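Local coordinates for DELTA1-pyrroline-2-carboxylate reductase (Thermococcus litoralis DSM 5473, PDB 6T3E), which catalyses the reduction of Delta(1)-pyrroline-2-carboxylate to L-proline, with NADH as a probable hydride donor, and belongs to the ornithine cyclodeaminase/mu-crystallin family, at residues L95-T100 and G246-D251; K152-I157 and T165-V170; L220-T225 and P229-G234; E258-S263 and G278-P283. All coordinates share one frame; numbering follows the deposited sequence.

Contact 1. Residues L95-T100 and G246-D251. With NAI (1,4-dihydronicotinamide adenine dinucleotide), chain F.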
# COMPACT_ATOMS: atom_id res chain seq x y z
N LEU B 95 5.10 -11.05 -7.16
CA LEU B 95 5.69 -12.38 -7.32
C LEU B 95 4.88 -13.15 -8.36
O LEU B 95 3.73 -13.51 -8.10
CB LEU B 95 5.70 -13.12 -5.99
CG LEU B 95 6.11 -14.58 -6.07
CD1 LEU B 95 7.48 -14.66 -6.69
CD2 LEU B 95 6.10 -15.23 -4.69
N TYR B 96 5.47 -13.40 -9.53
CA TYR B 96 4.84 -14.24 -10.56
C TYR B 96 5.80 -15.36 -10.90
O TYR B 96 6.68 -15.18 -11.76
CB TYR B 96 4.48 -13.43 -11.80
CG TYR B 96 3.23 -12.58 -11.63
CD1 TYR B 96 3.14 -11.61 -10.62
CD2 TYR B 96 2.15 -12.71 -12.50
CE1 TYR B 96 2.01 -10.84 -10.46
CE2 TYR B 96 1.01 -11.94 -12.35
CZ TYR B 96 0.94 -11.00 -11.32
OH TYR B 96 -0.19 -10.22 -11.18
N PRO B 97 5.64 -16.55 -10.31
CA PRO B 97 6.66 -17.62 -10.47
C PRO B 97 6.88 -18.08 -11.90
O PRO B 97 7.94 -18.65 -12.18
CB PRO B 97 6.10 -18.76 -9.61
CG PRO B 97 5.13 -18.11 -8.68
CD PRO B 97 4.54 -16.97 -9.43
N GLU B 98 5.92 -17.86 -12.80
CA GLU B 98 6.07 -18.21 -14.21
C GLU B 98 6.60 -17.06 -15.05
O GLU B 98 6.65 -17.18 -16.28
CB GLU B 98 4.73 -18.69 -14.78
CG GLU B 98 4.20 -19.96 -14.15
CD GLU B 98 5.15 -21.14 -14.36
OE1 GLU B 98 5.29 -21.60 -15.53
OE2 GLU B 98 5.76 -21.59 -13.37
N ASN B 99 7.02 -15.96 -14.43
CA ASN B 99 7.48 -14.81 -15.21
C ASN B 99 8.76 -15.13 -15.96
O ASN B 99 8.97 -14.61 -17.06
CB ASN B 99 7.69 -13.60 -14.29
CG ASN B 99 6.61 -12.53 -14.43
OD1 ASN B 99 5.60 -12.71 -15.12
ND2 ASN B 99 6.82 -11.41 -13.75
N THR B 100 9.60 -16.01 -15.41
CA THR B 100 10.85 -16.34 -16.08
C THR B 100 10.61 -16.96 -17.44
O THR B 100 11.48 -16.88 -18.31
CB THR B 100 11.69 -17.28 -15.20
OG1 THR B 100 11.05 -18.56 -15.13
CG2 THR B 100 11.83 -16.73 -13.79
N GLY B 246 12.46 -18.19 0.71
CA GLY B 246 11.43 -18.48 -0.26
C GLY B 246 10.05 -18.23 0.31
O GLY B 246 9.82 -18.33 1.52
N TRP B 247 9.13 -17.84 -0.58
CA TRP B 247 7.74 -17.62 -0.21
C TRP B 247 6.90 -17.68 -1.48
O TRP B 247 7.19 -16.95 -2.43
CB TRP B 247 7.56 -16.28 0.50
CG TRP B 247 6.14 -16.01 0.83
CD1 TRP B 247 5.47 -16.37 1.96
CD2 TRP B 247 5.19 -15.34 -0.00
NE1 TRP B 247 4.16 -15.96 1.90
CE2 TRP B 247 3.96 -15.32 0.70
CE3 TRP B 247 5.25 -14.75 -1.27
CZ2 TRP B 247 2.81 -14.74 0.18
CZ3 TRP B 247 4.12 -14.18 -1.79
CH2 TRP B 247 2.90 -14.18 -1.07
N VAL B 248 5.89 -18.55 -1.50
CA VAL B 248 4.91 -18.55 -2.59
C VAL B 248 3.51 -18.69 -1.99
O VAL B 248 2.65 -19.39 -2.54
CB VAL B 248 5.17 -19.66 -3.64
CG1 VAL B 248 4.50 -19.33 -4.98
CG2 VAL B 248 6.67 -19.91 -3.84
N GLY B 249 3.27 -18.03 -0.87
CA GLY B 249 1.97 -18.07 -0.22
C GLY B 249 2.02 -18.85 1.08
O GLY B 249 3.05 -19.39 1.50
N ARG B 250 0.86 -18.89 1.74
CA ARG B 250 0.75 -19.63 2.98
C ARG B 250 0.57 -21.13 2.78
O ARG B 250 0.65 -21.88 3.75
CB ARG B 250 -0.43 -19.11 3.79
CG ARG B 250 -0.57 -17.61 3.80
CD ARG B 250 -1.95 -17.24 4.35
NE ARG B 250 -2.52 -18.29 5.19
CZ ARG B 250 -2.45 -18.34 6.53
NH1 ARG B 250 -1.82 -17.38 7.21
NH2 ARG B 250 -3.01 -19.36 7.18
N ASP B 251 0.34 -21.60 1.55
CA ASP B 251 0.23 -23.03 1.30
C ASP B 251 1.54 -23.67 0.88
O ASP B 251 1.58 -24.89 0.73
CB ASP B 251 -0.80 -23.33 0.22
CG ASP B 251 -2.15 -22.75 0.52
OD1 ASP B 251 -2.86 -22.41 -0.44
OD2 ASP B 251 -2.49 -22.64 1.72
PA NAI F . 13.80 -16.59 -9.19
O1A NAI F . 12.69 -17.16 -10.02
O2A NAI F . 14.60 -15.59 -10.00
O5B NAI F . 14.77 -17.75 -8.54
C5B NAI F . 14.07 -18.87 -8.00
C4B NAI F . 14.98 -20.17 -8.15
O4B NAI F . 14.46 -21.16 -7.50
C3B NAI F . 15.01 -20.59 -9.64
O3B NAI F . 16.29 -20.60 -10.06
C2B NAI F . 14.37 -22.00 -9.63
O2B NAI F . 14.94 -22.85 -10.74
C1B NAI F . 14.69 -22.45 -8.45
N9A NAI F . 13.84 -23.53 -8.02
C8A NAI F . 12.51 -23.47 -8.05
N7A NAI F . 12.04 -24.63 -7.60
C5A NAI F . 13.09 -25.41 -7.28
C6A NAI F . 13.14 -26.68 -6.77
N6A NAI F . 12.11 -27.63 -6.40
N1A NAI F . 14.32 -27.26 -6.54
C2A NAI F . 15.46 -26.57 -6.79
N3A NAI F . 15.41 -25.31 -7.29
C4A NAI F . 14.20 -24.74 -7.54
O3 NAI F . 13.06 -15.84 -7.90
PN NAI F . 13.89 -15.10 -6.66
O1N NAI F . 13.78 -13.62 -6.95
O2N NAI F . 15.31 -15.59 -6.59
O5D NAI F . 13.15 -15.45 -5.26
C5D NAI F . 13.51 -16.62 -4.62
C4D NAI F . 12.53 -16.86 -3.45
O4D NAI F . 12.67 -15.96 -2.50
C3D NAI F . 11.08 -16.72 -3.94
O3D NAI F . 10.30 -17.70 -3.35
C2D NAI F . 10.62 -15.35 -3.42
O2D NAI F . 9.10 -15.35 -3.32
C1D NAI F . 11.23 -15.27 -2.27
N1N NAI F . 11.44 -13.87 -1.88
C2N NAI F . 11.26 -13.44 -0.51
C3N NAI F . 11.92 -12.12 -0.01
C7N NAI F . 12.26 -12.07 1.50
O7N NAI F . 12.06 -13.03 2.14
N7N NAI F . 12.83 -10.84 2.10
C4N NAI F . 12.75 -11.28 -0.96
C5N NAI F . 12.43 -11.53 -2.44
C6N NAI F . 11.83 -12.88 -2.87

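Contact 2. Residues K152-I157 and T165-V170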
# COMPACT_ATOMS: atom_id res chain seq x y z
N LYS B 152 32.99 -22.19 6.47
CA LYS B 152 33.71 -21.92 5.22
C LYS B 152 32.98 -22.43 3.98
O LYS B 152 33.21 -21.87 2.90
CB LYS B 152 35.15 -22.47 5.26
CG LYS B 152 35.40 -23.77 6.02
CD LYS B 152 36.60 -24.51 5.39
CE LYS B 152 36.91 -25.89 6.00
NZ LYS B 152 37.59 -25.86 7.32
N ILE B 153 32.13 -23.43 4.09
CA ILE B 153 31.42 -24.01 2.95
C ILE B 153 29.95 -23.59 3.05
O ILE B 153 29.32 -23.77 4.10
CB ILE B 153 31.55 -25.55 2.90
CG1 ILE B 153 33.01 -26.00 3.06
CG2 ILE B 153 31.01 -26.08 1.60
CD1 ILE B 153 33.34 -26.68 4.40
N ALA B 154 29.42 -23.01 1.98
CA ALA B 154 28.04 -22.56 1.92
C ALA B 154 27.32 -23.30 0.80
O ALA B 154 27.81 -23.35 -0.33
CB ALA B 154 27.95 -21.06 1.68
N GLY B 155 26.14 -23.83 1.10
CA GLY B 155 25.31 -24.52 0.13
C GLY B 155 24.13 -23.65 -0.27
O GLY B 155 23.51 -23.00 0.57
N ILE B 156 23.82 -23.66 -1.57
CA ILE B 156 22.77 -22.82 -2.13
C ILE B 156 21.80 -23.71 -2.89
O ILE B 156 22.20 -24.45 -3.79
CB ILE B 156 23.34 -21.72 -3.04
CG1 ILE B 156 24.55 -21.07 -2.37
CG2 ILE B 156 22.28 -20.69 -3.34
CD1 ILE B 156 25.24 -20.02 -3.19
N ILE B 157 20.53 -23.62 -2.53
CA ILE B 157 19.46 -24.34 -3.19
C ILE B 157 18.53 -23.31 -3.81
O ILE B 157 17.92 -22.50 -3.09
CB ILE B 157 18.70 -25.26 -2.22
CG1 ILE B 157 19.57 -26.44 -1.83
CG2 ILE B 157 17.39 -25.75 -2.83
CD1 ILE B 157 19.16 -27.07 -0.55
N THR B 165 22.46 -12.28 -4.01
CA THR B 165 22.66 -11.41 -2.87
C THR B 165 22.71 -12.18 -1.56
O THR B 165 23.31 -11.72 -0.58
CB THR B 165 21.56 -10.36 -2.81
OG1 THR B 165 20.30 -11.01 -2.94
CG2 THR B 165 21.74 -9.34 -3.94
N GLN B 166 22.05 -13.34 -1.50
CA GLN B 166 22.13 -14.16 -0.31
C GLN B 166 23.56 -14.60 -0.07
O GLN B 166 24.10 -14.42 1.03
CB GLN B 166 21.21 -15.37 -0.43
CG GLN B 166 19.76 -15.09 -0.13
CD GLN B 166 19.51 -14.75 1.31
OE1 GLN B 166 20.12 -15.33 2.23
NE2 GLN B 166 18.59 -13.81 1.54
N LEU B 167 24.21 -15.16 -1.10
CA LEU B 167 25.59 -15.60 -0.93
C LEU B 167 26.52 -14.42 -0.71
O LEU B 167 27.44 -14.49 0.12
CB LEU B 167 26.05 -16.43 -2.13
CG LEU B 167 27.46 -17.01 -2.01
CD1 LEU B 167 27.56 -18.01 -0.87
CD2 LEU B 167 27.96 -17.63 -3.32
N TRP B 168 26.27 -13.30 -1.41
CA TRP B 168 27.10 -12.11 -1.25
C TRP B 168 27.07 -11.61 0.19
O TRP B 168 28.12 -11.34 0.78
CB TRP B 168 26.63 -11.02 -2.23
CG TRP B 168 27.42 -9.73 -2.19
CD1 TRP B 168 28.60 -9.50 -1.55
CD2 TRP B 168 27.07 -8.50 -2.83
NE1 TRP B 168 29.01 -8.21 -1.74
CE2 TRP B 168 28.09 -7.56 -2.52
CE3 TRP B 168 25.99 -8.09 -3.63
CZ2 TRP B 168 28.07 -6.24 -2.99
CZ3 TRP B 168 25.97 -6.77 -4.10
CH2 TRP B 168 27.01 -5.87 -3.77
N ALA B 169 25.88 -11.50 0.78
CA ALA B 169 25.80 -11.03 2.16
C ALA B 169 26.40 -12.03 3.15
O ALA B 169 26.90 -11.63 4.21
CB ALA B 169 24.36 -10.72 2.53
N VAL B 170 26.32 -13.34 2.86
CA VAL B 170 26.98 -14.33 3.71
C VAL B 170 28.49 -14.18 3.64
O VAL B 170 29.19 -14.34 4.64
CB VAL B 170 26.51 -15.75 3.34
CG1 VAL B 170 27.35 -16.80 4.06
CG2 VAL B 170 25.05 -15.94 3.69

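Contact 3. Residues L220-T225 and P229-G234. With NAI (1,4-dihydronicotinamide adenine dinucleotide), chain F.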
# COMPACT_ATOMS: atom_id res chain seq x y z
N LEU B 220 23.55 -22.85 4.87
CA LEU B 220 22.71 -23.23 3.75
C LEU B 220 21.81 -22.07 3.36
O LEU B 220 21.15 -21.48 4.22
CB LEU B 220 21.86 -24.46 4.08
CG LEU B 220 20.91 -24.93 2.97
CD1 LEU B 220 21.70 -25.35 1.75
CD2 LEU B 220 20.02 -26.05 3.46
N ILE B 221 21.76 -21.78 2.07
CA ILE B 221 20.92 -20.73 1.52
C ILE B 221 19.84 -21.41 0.68
O ILE B 221 20.15 -22.15 -0.26
CB ILE B 221 21.73 -19.74 0.66
CG1 ILE B 221 22.67 -18.89 1.52
CG2 ILE B 221 20.82 -18.87 -0.18
CD1 ILE B 221 23.86 -18.34 0.74
N VAL B 222 18.58 -21.16 1.02
CA VAL B 222 17.43 -21.67 0.28
C VAL B 222 16.64 -20.46 -0.21
O VAL B 222 16.18 -19.64 0.61
CB VAL B 222 16.56 -22.61 1.13
CG1 VAL B 222 15.70 -23.46 0.24
CG2 VAL B 222 17.42 -23.50 2.03
N ALA B 223 16.50 -20.33 -1.55
CA ALA B 223 15.82 -19.21 -2.25
C ALA B 223 15.12 -19.78 -3.49
O ALA B 223 15.48 -19.55 -4.65
CB ALA B 223 16.80 -18.11 -2.65
N THR B 224 14.06 -20.53 -3.22
CA THR B 224 13.39 -21.34 -4.21
C THR B 224 12.03 -20.75 -4.58
O THR B 224 11.53 -19.83 -3.95
CB THR B 224 13.33 -22.77 -3.65
OG1 THR B 224 14.68 -23.28 -3.55
CG2 THR B 224 12.57 -23.68 -4.47
N THR B 225 11.49 -21.24 -5.70
CA THR B 225 10.11 -20.99 -6.12
C THR B 225 9.19 -22.18 -5.85
O THR B 225 7.97 -22.07 -6.00
CB THR B 225 10.13 -20.62 -7.62
OG1 THR B 225 10.67 -19.31 -7.77
CG2 THR B 225 8.78 -20.68 -8.31
N PRO B 229 8.45 -29.12 -0.14
CA PRO B 229 9.79 -29.13 0.45
C PRO B 229 10.86 -29.65 -0.50
O PRO B 229 10.68 -30.65 -1.20
CB PRO B 229 9.62 -30.05 1.66
CG PRO B 229 8.20 -29.87 2.04
CD PRO B 229 7.44 -29.69 0.76
N VAL B 230 11.99 -28.94 -0.51
CA VAL B 230 13.19 -29.37 -1.22
C VAL B 230 14.28 -29.80 -0.25
O VAL B 230 15.14 -30.61 -0.63
CB VAL B 230 13.71 -28.25 -2.15
CG1 VAL B 230 14.71 -28.80 -3.15
CG2 VAL B 230 12.58 -27.54 -2.85
N VAL B 231 14.26 -29.30 0.98
CA VAL B 231 15.28 -29.61 1.98
C VAL B 231 14.68 -30.58 2.99
O VAL B 231 13.71 -30.24 3.67
CB VAL B 231 15.78 -28.35 2.69
CG1 VAL B 231 16.90 -28.70 3.64
CG2 VAL B 231 16.24 -27.33 1.66
N LYS B 232 15.28 -31.76 3.09
CA LYS B 232 14.89 -32.76 4.08
C LYS B 232 15.76 -32.63 5.33
O LYS B 232 16.99 -32.58 5.24
CB LYS B 232 15.01 -34.17 3.50
CG LYS B 232 14.05 -34.48 2.36
CD LYS B 232 13.93 -35.99 2.11
CE LYS B 232 12.78 -36.33 1.15
NZ LYS B 232 13.05 -35.90 -0.26
N GLY B 233 15.11 -32.65 6.49
CA GLY B 233 15.85 -32.48 7.73
C GLY B 233 16.86 -33.58 7.98
O GLY B 233 17.91 -33.34 8.57
N GLY B 234 16.58 -34.79 7.47
CA GLY B 234 17.49 -35.91 7.66
C GLY B 234 18.89 -35.68 7.13
O GLY B 234 19.82 -36.39 7.53
PA NAI F . 13.80 -16.59 -9.19
O1A NAI F . 12.69 -17.16 -10.02
O2A NAI F . 14.60 -15.59 -10.00
O5B NAI F . 14.77 -17.75 -8.54
C5B NAI F . 14.07 -18.87 -8.00
C4B NAI F . 14.98 -20.17 -8.15
O4B NAI F . 14.46 -21.16 -7.50
C3B NAI F . 15.01 -20.59 -9.64
O3B NAI F . 16.29 -20.60 -10.06
C2B NAI F . 14.37 -22.00 -9.63
O2B NAI F . 14.94 -22.85 -10.74
C1B NAI F . 14.69 -22.45 -8.45
N9A NAI F . 13.84 -23.53 -8.02
C8A NAI F . 12.51 -23.47 -8.05
N7A NAI F . 12.04 -24.63 -7.60
C5A NAI F . 13.09 -25.41 -7.28
C6A NAI F . 13.14 -26.68 -6.77
N6A NAI F . 12.11 -27.63 -6.40
N1A NAI F . 14.32 -27.26 -6.54
C2A NAI F . 15.46 -26.57 -6.79
N3A NAI F . 15.41 -25.31 -7.29
C4A NAI F . 14.20 -24.74 -7.54
O3 NAI F . 13.06 -15.84 -7.90
PN NAI F . 13.89 -15.10 -6.66
O1N NAI F . 13.78 -13.62 -6.95
O2N NAI F . 15.31 -15.59 -6.59
O5D NAI F . 13.15 -15.45 -5.26
C5D NAI F . 13.51 -16.62 -4.62
C4D NAI F . 12.53 -16.86 -3.45
O4D NAI F . 12.67 -15.96 -2.50
C3D NAI F . 11.08 -16.72 -3.94
O3D NAI F . 10.30 -17.70 -3.35
C2D NAI F . 10.62 -15.35 -3.42
O2D NAI F . 9.10 -15.35 -3.32
C1D NAI F . 11.23 -15.27 -2.27
N1N NAI F . 11.44 -13.87 -1.88
C2N NAI F . 11.26 -13.44 -0.51
C3N NAI F . 11.92 -12.12 -0.01
C7N NAI F . 12.26 -12.07 1.50
O7N NAI F . 12.06 -13.03 2.14
N7N NAI F . 12.83 -10.84 2.10
C4N NAI F . 12.75 -11.28 -0.96
C5N NAI F . 12.43 -11.53 -2.44
C6N NAI F . 11.83 -12.88 -2.87

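Contact 4. Residues E258-S263 and G278-P283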
# COMPACT_ATOMS: atom_id res chain seq x y z
N GLU B 258 10.53 -31.59 9.38
CA GLU B 258 11.67 -32.00 10.20
C GLU B 258 12.71 -30.88 10.31
O GLU B 258 13.30 -30.68 11.37
CB GLU B 258 12.31 -33.26 9.62
CG GLU B 258 13.57 -33.72 10.33
CD GLU B 258 13.32 -34.10 11.77
OE1 GLU B 258 12.15 -34.33 12.13
OE2 GLU B 258 14.30 -34.18 12.55
N THR B 259 12.94 -30.14 9.21
CA THR B 259 13.91 -29.06 9.23
C THR B 259 13.53 -27.98 10.24
O THR B 259 14.38 -27.53 11.02
CB THR B 259 14.03 -28.46 7.82
OG1 THR B 259 14.51 -29.45 6.91
CG2 THR B 259 14.97 -27.26 7.83
N VAL B 260 12.26 -27.58 10.27
CA VAL B 260 11.83 -26.53 11.18
C VAL B 260 11.90 -27.00 12.62
O VAL B 260 12.47 -26.33 13.49
CB VAL B 260 10.41 -26.03 10.81
CG1 VAL B 260 10.04 -24.82 11.64
CG2 VAL B 260 10.33 -25.71 9.32
N ARG B 261 11.33 -28.18 12.91
CA ARG B 261 11.33 -28.68 14.28
C ARG B 261 12.74 -28.86 14.81
O ARG B 261 13.01 -28.57 15.99
CB ARG B 261 10.57 -30.01 14.37
CG ARG B 261 10.24 -30.41 15.81
CD ARG B 261 10.32 -31.92 16.02
NE ARG B 261 11.65 -32.38 16.43
CZ ARG B 261 12.48 -33.07 15.65
NH1 ARG B 261 12.10 -33.38 14.41
NH2 ARG B 261 13.67 -33.45 16.09
N LYS B 262 13.65 -29.34 13.96
CA LYS B 262 15.00 -29.68 14.39
C LYS B 262 15.85 -28.46 14.75
O LYS B 262 16.87 -28.61 15.44
CB LYS B 262 15.69 -30.49 13.29
CG LYS B 262 17.01 -31.08 13.66
CD LYS B 262 17.81 -31.42 12.40
CE LYS B 262 17.35 -32.72 11.77
NZ LYS B 262 18.25 -33.85 12.15
N SER B 263 15.45 -27.26 14.35
CA SER B 263 16.31 -26.10 14.42
C SER B 263 15.87 -25.13 15.51
O SER B 263 14.74 -25.16 15.99
CB SER B 263 16.34 -25.34 13.08
OG SER B 263 17.08 -26.04 12.10
N GLY B 278 4.24 -20.58 4.77
CA GLY B 278 3.87 -21.98 4.89
C GLY B 278 4.96 -22.83 5.49
O GLY B 278 4.65 -23.87 6.09
N ASP B 279 6.22 -22.40 5.37
CA ASP B 279 7.33 -23.12 6.00
C ASP B 279 7.12 -23.28 7.50
O ASP B 279 7.65 -24.22 8.11
CB ASP B 279 8.65 -22.40 5.71
CG ASP B 279 9.26 -22.79 4.36
OD1 ASP B 279 9.57 -23.99 4.19
OD2 ASP B 279 9.43 -21.89 3.49
N ILE B 280 6.36 -22.38 8.11
CA ILE B 280 6.09 -22.43 9.54
C ILE B 280 4.64 -22.81 9.82
O ILE B 280 4.37 -23.61 10.71
CB ILE B 280 6.45 -21.07 10.19
CG1 ILE B 280 7.89 -20.67 9.82
CG2 ILE B 280 6.28 -21.12 11.70
CD1 ILE B 280 8.95 -21.68 10.20
N ILE B 281 3.69 -22.28 9.03
CA ILE B 281 2.27 -22.51 9.29
C ILE B 281 1.92 -23.99 9.15
O ILE B 281 1.17 -24.54 9.97
CB ILE B 281 1.41 -21.64 8.36
CG1 ILE B 281 1.60 -20.16 8.67
CG2 ILE B 281 -0.06 -22.00 8.50
CD1 ILE B 281 1.20 -19.26 7.51
N ILE B 282 2.45 -24.64 8.13
CA ILE B 282 2.12 -26.04 7.87
C ILE B 282 2.63 -26.93 9.00
O ILE B 282 1.85 -27.74 9.52
CB ILE B 282 2.66 -26.50 6.50
CG1 ILE B 282 1.83 -25.89 5.36
CG2 ILE B 282 2.65 -28.02 6.40
CD1 ILE B 282 2.46 -26.04 4.00
N PRO B 283 3.90 -26.83 9.44
CA PRO B 283 4.33 -27.69 10.55
C PRO B 283 3.55 -27.45 11.83
O PRO B 283 3.37 -28.39 12.63
CB PRO B 283 5.81 -27.33 10.72
CG PRO B 283 6.23 -26.79 9.41
CD PRO B 283 5.03 -26.04 8.91

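Contact 1. Residues L95-T100 and G246-D251
At the NADH ribose site, between the two sheets of the subunit, L95 packs against W247 and V248. L95 CG lies anti to the backbone N (chi1 171°), which carries the branched end across to the indole. L95 CD2 lies 3.6 Å from W247 CE3, in the six-membered part of the ring, at an oblique approach. L95 CD2 is also 4.4 Å from V248 CG1. P97 extends this apolar patch, with P97 CG 3.9 Å from V248 CG1. W247 N donates to NAI O3D of the cofactor at 3.0 Å, a nearly straight bond (167°), and NAI O2D donates to W247 O at 2.6 Å. L95 CD2 also touches the ribose, 3.3 Å from NAI O2D. With an alanine here, the indole and the ribose O2D would probably lose the L95 methyl packed between them, and W247 would have more room to shift. The indole is held from elsewhere too: NE1 bonds to E276 O, F74 meets the ring edge-to-face, and the bound proline touches it. P97 lies in a type I turn from Y96 to N99, and Y96 and N99 reach P116 and T118 of the second subunit. The contact thus joins the loop after strand 87-95 of the mixed sheet to the loop after strand 241-244 of the parallel sheet, with strand 58-68 alongside the indole.

Contact 2. Residues K152-I157 and T165-V170
I156 lays its CD1 methyl across the side chain of L167, and the two side chains cross at about a right angle. I156 CD1 is 3.6 Å from L167 CD2. I156 CD1 is almost as near to the stem, 3.8 Å from L167 CB. One methyl therefore touches both the branch and the root of its partner. The isoleucine reaches this far because its chain is extended at chi2 (177°), which sends CD1 outward from the strand toward the helix. With chi1 near 180° (-176°), L167 brings its other methyl to the other strand residue that points at the helix, and L167 CD1 lies 4.0 Å from A154 CB. G155 lies between these two strand positions and has no side chain. Replacing L167 with an alanine is likely to open a gap over A154 and leave I156 CD1 without most of its helix partner. F192 and L200 of helix 186-200 also pack on L167, and F192 reaches I156. The contact joins the first strand and helix of the beta-alpha-beta unit formed by strand 153-157, helix 161-173 and strand 178-182. A GxGxxA pattern spans the turn and the start of the helix, consistent with a Rossmann-type dinucleotide fold. The contacts across these segments are all between aliphatic carbons, with no hydrogen bond. The helix is seated on the sheet by shape and by exclusion of water.

Contact 3. Residues L220-T225 and P229-G234
V231 meets V222 and L220 at the buried, closely packed end of this contact. V231 CG2 lies 4.0 Å from V222 CG2, and the two valines reach toward each other tip to tip. The other methyl, V231 CG1, meets L220 CD2 at 4.1 Å, again tip to tip. L220 is extended at chi1 (179°), which directs its branched end to the returning loop. V231 thus divides its two methyls between two residues of the strand, one each. I157 and T214 pack on V231 from the neighbouring strand 153-157 and from helix 210-215.

The other end is looser and more open. V230 is only partly exposed, but it is bordered by P229, also partly exposed, and the chain runs on to exposed K232. Within 220-225, V230 meets T224, beyond the end of the strand, with the methyls V230 CG2 and T224 CG2 4.2 Å apart. Here the adenine of NADH takes over much of the packing. Both methyls stand on the same side of the adenine plane. T224 CG2 is 3.3 Å from NAI C5A, and V230 CG2 is 3.6 Å from NAI N6A. The backbone adds a polar grip, since NAI O3D donates to T224 O at 2.5 Å. T224 N bonds in turn to E254 OE1, which helps to fix this turn of chain.

A loop at the carboxyl end of a parallel strand, with its residues lining the cofactor, is characteristic of Rossmann-type dinucleotide-binding domains.

Contact 4. Residues E258-S263 and G278-P283
Two helices cross almost at right angles here, and V260 alone carries the side of 258-263. The axes of helix segments 258-262 and 278-283 come within 9.9 Å, at a signed crossing angle of -87°. V260 uses both methyls. V260 CG1 meets I280 CD1 at 3.6 Å, and these side chains meet at a slant. V260 CG2 goes to the backbone, 3.3 Å from D279 O, and also rests 4.2 Å from P283 CG. D279 O faces this methyl where the helix kinks at P283, whose N has no hydrogen to give to the turn before. L265 of strand 264-267 packs on both V260 and I280.

The charged groups stay off this interface. On the far side of its helix E258 forms a salt-bridge network with R261 and, over a longer distance, K262. The carboxylate of D279 turns elsewhere: OD2 makes a salt bridge to K319, and OD1 takes the backbone amides of E254 and L255. Polar groups of the first helix also find partners elsewhere, such as V260 O with H293 and T259 OG1 with D256. The interface itself has no hydrogen bond or ion pair across it. Its hold is mainly apolar packing, with one methyl against a backbone carbonyl.

How the contacts relate
All four contacts are largely buried and are made mainly by apolar groups, with no hydrogen bond across any of them. Contact 2 is plain helix-on-sheet packing, while contact 4 joins two helices. Contacts 1 and 3 also hold the NADH, and V230 of contact 3 is partly exposed. Contacts 2 and 3 share the parallel sheet: strands 153-157 and 219-222 are neighbours, and G155 and I157 probably bond to I221 through the backbone. Contact 1 touches contact 3 through P97 and V248 on T225. Contact 4 packs on contact 3, where T259 and E258 meet G233. Contact 1 alone among them reaches the mixed sheet and the second subunit.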